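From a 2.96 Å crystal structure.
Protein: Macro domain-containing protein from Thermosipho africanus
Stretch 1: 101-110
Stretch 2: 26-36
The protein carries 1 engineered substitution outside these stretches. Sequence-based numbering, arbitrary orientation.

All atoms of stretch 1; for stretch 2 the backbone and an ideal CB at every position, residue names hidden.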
# COMPACT_ATOMS: atom_id res chain seq x y z
N GLY A 101 13.66 0.08 -7.97
CA GLY A 101 14.97 0.18 -7.30
C GLY A 101 15.09 1.39 -6.38
O GLY A 101 15.91 1.32 -5.45
N LEU A 102 14.32 2.45 -6.62
CA LEU A 102 14.29 3.67 -5.76
C LEU A 102 13.81 3.26 -4.36
O LEU A 102 12.98 2.33 -4.28
CB LEU A 102 13.36 4.70 -6.41
CG LEU A 102 13.84 6.15 -6.43
CD1 LEU A 102 15.27 6.26 -6.95
CD2 LEU A 102 12.92 7.00 -7.29
N LYS A 103 14.33 3.89 -3.30
CA LYS A 103 13.99 3.56 -1.89
C LYS A 103 13.15 4.68 -1.28
O LYS A 103 13.09 5.79 -1.81
CB LYS A 103 15.27 3.35 -1.07
CG LYS A 103 15.71 1.90 -0.90
CD LYS A 103 16.87 1.49 -1.80
CE LYS A 103 17.02 -0.01 -1.89
NZ LYS A 103 17.27 -0.44 -3.29
N PRO A 104 12.45 4.42 -0.15
CA PRO A 104 11.67 5.46 0.52
C PRO A 104 12.47 6.70 0.96
O PRO A 104 11.91 7.79 0.97
CB PRO A 104 11.09 4.73 1.74
CG PRO A 104 11.06 3.28 1.32
CD PRO A 104 12.32 3.11 0.50
N LYS A 105 13.75 6.53 1.31
CA LYS A 105 14.66 7.63 1.73
C LYS A 105 15.00 8.52 0.53
O LYS A 105 15.38 9.69 0.76
CB LYS A 105 15.92 7.06 2.40
CG LYS A 105 16.92 6.39 1.47
CD LYS A 105 17.91 5.50 2.20
CE LYS A 105 18.95 4.89 1.28
NZ LYS A 105 20.02 5.86 0.96
N ASP A 106 14.87 8.01 -0.70
CA ASP A 106 15.16 8.75 -1.96
C ASP A 106 13.97 9.63 -2.36
O ASP A 106 14.14 10.46 -3.28
CB ASP A 106 15.48 7.82 -3.13
CG ASP A 106 16.69 6.92 -2.92
OD1 ASP A 106 17.73 7.43 -2.46
OD2 ASP A 106 16.57 5.71 -3.24
N LEU A 107 12.81 9.43 -1.74
CA LEU A 107 11.53 10.03 -2.19
C LEU A 107 10.97 10.99 -1.15
O LEU A 107 11.22 10.80 0.07
CB LEU A 107 10.52 8.91 -2.49
CG LEU A 107 10.80 8.09 -3.75
CD1 LEU A 107 9.71 7.06 -3.97
CD2 LEU A 107 10.94 8.99 -4.97
N ALA A 108 10.22 11.98 -1.64
CA ALA A 108 9.48 12.98 -0.85
C ALA A 108 8.13 13.25 -1.52
O ALA A 108 8.10 13.38 -2.76
CB ALA A 108 10.30 14.24 -0.73
N ILE A 109 7.06 13.29 -0.74
CA ILE A 109 5.70 13.70 -1.21
C ILE A 109 5.48 15.14 -0.71
O ILE A 109 5.49 15.35 0.51
CB ILE A 109 4.63 12.70 -0.73
CG1 ILE A 109 4.86 11.33 -1.37
CG2 ILE A 109 3.23 13.22 -1.02
CD1 ILE A 109 4.44 10.17 -0.51
N VAL A 110 5.36 16.08 -1.65
CA VAL A 110 5.17 17.53 -1.36
C VAL A 110 3.67 17.78 -1.26
O VAL A 110 2.97 17.51 -2.26
CB VAL A 110 5.84 18.42 -2.42
CG1 VAL A 110 5.62 19.90 -2.14
CG2 VAL A 110 7.33 18.11 -2.55
N UNK A 26 -3.38 18.22 -1.45
CA UNK A 26 -2.96 17.55 -2.71
C UNK A 26 -1.47 17.23 -2.59
O UNK A 26 -0.79 17.84 -1.75
CB UNK A 26 -3.23 18.42 -3.94
N UNK A 27 -0.98 16.29 -3.40
CA UNK A 27 0.33 15.61 -3.19
C UNK A 27 1.09 15.49 -4.51
O UNK A 27 0.51 15.01 -5.50
CB UNK A 27 0.13 14.22 -2.58
N UNK A 28 2.35 15.93 -4.51
CA UNK A 28 3.30 15.81 -5.65
C UNK A 28 4.46 14.91 -5.20
O UNK A 28 5.16 15.28 -4.24
CB UNK A 28 3.82 17.18 -6.10
N UNK A 29 4.62 13.76 -5.86
CA UNK A 29 5.74 12.80 -5.63
C UNK A 29 6.97 13.32 -6.36
O UNK A 29 6.82 13.71 -7.53
CB UNK A 29 5.39 11.39 -6.11
N UNK A 30 8.13 13.31 -5.71
CA UNK A 30 9.43 13.73 -6.32
C UNK A 30 10.61 13.09 -5.59
O UNK A 30 10.43 12.60 -4.45
CB UNK A 30 9.58 15.25 -6.29
N UNK A 31 11.79 13.11 -6.21
CA UNK A 31 13.08 12.74 -5.58
C UNK A 31 13.39 13.79 -4.52
O UNK A 31 13.11 14.98 -4.76
CB UNK A 31 14.21 12.65 -6.61
N UNK A 32 13.92 13.37 -3.37
CA UNK A 32 14.13 14.26 -2.19
C UNK A 32 15.24 15.27 -2.50
O UNK A 32 15.31 16.30 -1.81
CB UNK A 32 14.49 13.45 -0.94
N UNK A 33 16.07 15.00 -3.52
CA UNK A 33 17.13 15.93 -4.00
C UNK A 33 16.50 17.20 -4.57
O UNK A 33 17.15 18.27 -4.51
CB UNK A 33 18.00 15.26 -5.06
N UNK A 34 15.26 17.12 -5.08
CA UNK A 34 14.56 18.23 -5.78
C UNK A 34 13.84 19.16 -4.80
O UNK A 34 13.36 20.21 -5.26
CB UNK A 34 13.55 17.67 -6.78
N UNK A 35 13.75 18.81 -3.51
CA UNK A 35 12.83 19.51 -2.55
C UNK A 35 13.26 20.97 -2.39
O UNK A 35 12.40 21.85 -2.43
CB UNK A 35 12.83 18.82 -1.19
N UNK A 36 14.56 21.29 -2.18
CA UNK A 36 15.00 22.68 -2.12
C UNK A 36 14.66 23.48 -3.39
O UNK A 36 14.15 24.58 -3.25
CB UNK A 36 16.51 22.72 -1.88

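Residues 26 to 31 form a strand antiparallel to 107-110; because a strand is extended, successive side chains tend to alternate between the two faces of the sheet. Position 26 has extended backbone angles, and its ideal CB finds no atom of stretch 1 within reach. Stretch 1 therefore leaves the choice open; the residue is Leu-26, whose end leads away.

At position 27 the CB points sideways, yet it lies close to Ile-109 CG2, an apolar methyl group that favours a hydrophobic or aromatic side chain. The residue is Tyr-27. Its CB packs 3.7 Å from Ile-109 CG2, and its CA makes a CA-H...O contact with Val-110 O at 3.4 Å.

Position 28 is a hydrogen-bonded pair with Val-110, on the face that also carries Ala-108. A beta-branched or aromatic residue would suit such a strand site. It is Tyr-28, with CB 4.4 Å from Val-110 CB; the ring leads away from stretch 1, and its hydroxyl is bonded elsewhere in the structure. The backbone pairing is tight: Tyr-28 N donates to Val-110 O at 2.8 Å, and Val-110 N to Tyr-28 O at 2.7 Å.

Position 29 is turned to the other face, beside Ile-109 in a non-hydrogen-bonded pair. The ideal CB of 29 lies 4.8 Å from Ile-109 CG1, an apolar neighbour that would suit valine, leucine or isoleucine. Ile-29 meets the need, its CG1 4.1 Å from Ile-109 CG1.

Position 30 returns to the face of Ala-108 and Val-110. The small methyl of Ala-108 and the CG2 of Val-110 leave room for a modest beta-branched residue, valine or threonine. Thr-30 lays its CG2 4.2 Å from Val-110 CG2, while its OG1 accepts a hydrogen bond from the side chain of 34. Its backbone is again paired, Thr-30 N to Ala-108 O at 3.0 Å and Ala-108 N to Thr-30 O at 2.9 Å.

At position 31 the CB points away overall but lies near Asp-106 O, and a side chain long enough could bring its end nearer to Asp-106 and Leu-102. The carbonyl Asp-106 O beside the ideal CB, with Leu-107 CD2 5.2 Å from that CB, would suit a side chain with both polar and flat apolar character, such as histidine, though others could fit. His-31 does this: Asp-106 O lies over one face of the ring, and His-31 NE2 is 4.0 Å from Asp-106 CB. Its ND1 instead accepts a hydrogen bond from the backbone N of 33.

Position 32 adopts helical angles and points toward stretch 1, into a space bounded by Ala-108 CB and the carbonyls of Lys-105 and Asp-106. An aliphatic residue suits the methyl. Ile-32 places CB 4.2 Å from Ala-108 CB and CG2 3.5 Å from Lys-105 O, and its N donates to Asp-106 O at 2.9 Å.

Positions 33 and 34 have nothing of stretch 1 near their CB atoms, so it sets no constraint and polar residues are among many that would suit. They are Asp-33 and Asn-34, and Asn-34 ND2 donates to Thr-30 OG1 at 3.1 Å.

Position 35 points toward Ala-108, which suits a compact apolar group: Val-35 CG2 lies 3.7 Å from Ala-108 CB. Position 36 is out of reach of stretch 1, so many residues would suit; its phi of -58° is also compatible with proline, and it is Pro-36.

Stretch 2 (26-36) LYYITHIDNVP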
# COMPACT_ATOMS: atom_id res chain seq x y z
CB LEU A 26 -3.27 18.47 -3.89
CG LEU A 26 -4.76 18.68 -4.18
CD1 LEU A 26 -4.96 19.90 -5.06
CD2 LEU A 26 -5.37 17.46 -4.84
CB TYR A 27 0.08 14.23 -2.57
CG TYR A 27 -0.71 14.27 -1.29
CD1 TYR A 27 -0.09 14.53 -0.08
CD2 TYR A 27 -2.08 14.06 -1.28
CE1 TYR A 27 -0.81 14.59 1.11
CE2 TYR A 27 -2.81 14.10 -0.11
CZ TYR A 27 -2.17 14.36 1.09
OH TYR A 27 -2.89 14.41 2.25
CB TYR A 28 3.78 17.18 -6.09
CG TYR A 28 4.77 17.17 -7.23
CD1 TYR A 28 4.37 17.00 -8.54
CD2 TYR A 28 6.13 17.34 -6.99
CE1 TYR A 28 5.28 17.02 -9.59
CE2 TYR A 28 7.05 17.34 -8.02
CZ TYR A 28 6.63 17.18 -9.33
OH TYR A 28 7.56 17.19 -10.33
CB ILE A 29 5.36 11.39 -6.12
CG1 ILE A 29 4.11 10.86 -5.41
CG2 ILE A 29 6.53 10.43 -5.98
CD1 ILE A 29 3.45 9.72 -6.14
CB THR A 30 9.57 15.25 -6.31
OG1 THR A 30 10.60 15.60 -7.23
CG2 THR A 30 9.87 15.82 -4.94
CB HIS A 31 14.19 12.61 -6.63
CG HIS A 31 15.36 11.82 -6.16
ND1 HIS A 31 16.20 12.26 -5.16
CD2 HIS A 31 15.85 10.62 -6.57
CE1 HIS A 31 17.15 11.37 -4.96
NE2 HIS A 31 16.96 10.35 -5.81
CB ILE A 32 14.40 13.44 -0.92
CG1 ILE A 32 14.37 14.33 0.32
CG2 ILE A 32 15.69 12.66 -1.03
CD1 ILE A 32 14.34 13.58 1.63
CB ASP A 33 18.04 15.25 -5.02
CG ASP A 33 18.94 14.16 -4.46
OD1 ASP A 33 19.08 14.08 -3.21
OD2 ASP A 33 19.51 13.39 -5.27
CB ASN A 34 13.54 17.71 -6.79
CG ASN A 34 14.16 16.91 -7.91
OD1 ASN A 34 15.31 17.14 -8.29
ND2 ASN A 34 13.40 15.97 -8.46
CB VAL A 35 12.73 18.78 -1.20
CG1 VAL A 35 11.94 19.59 -0.18
CG2 VAL A 35 12.11 17.39 -1.37
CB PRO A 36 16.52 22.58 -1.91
CG PRO A 36 16.70 21.22 -1.27
CD PRO A 36 15.66 20.34 -1.92
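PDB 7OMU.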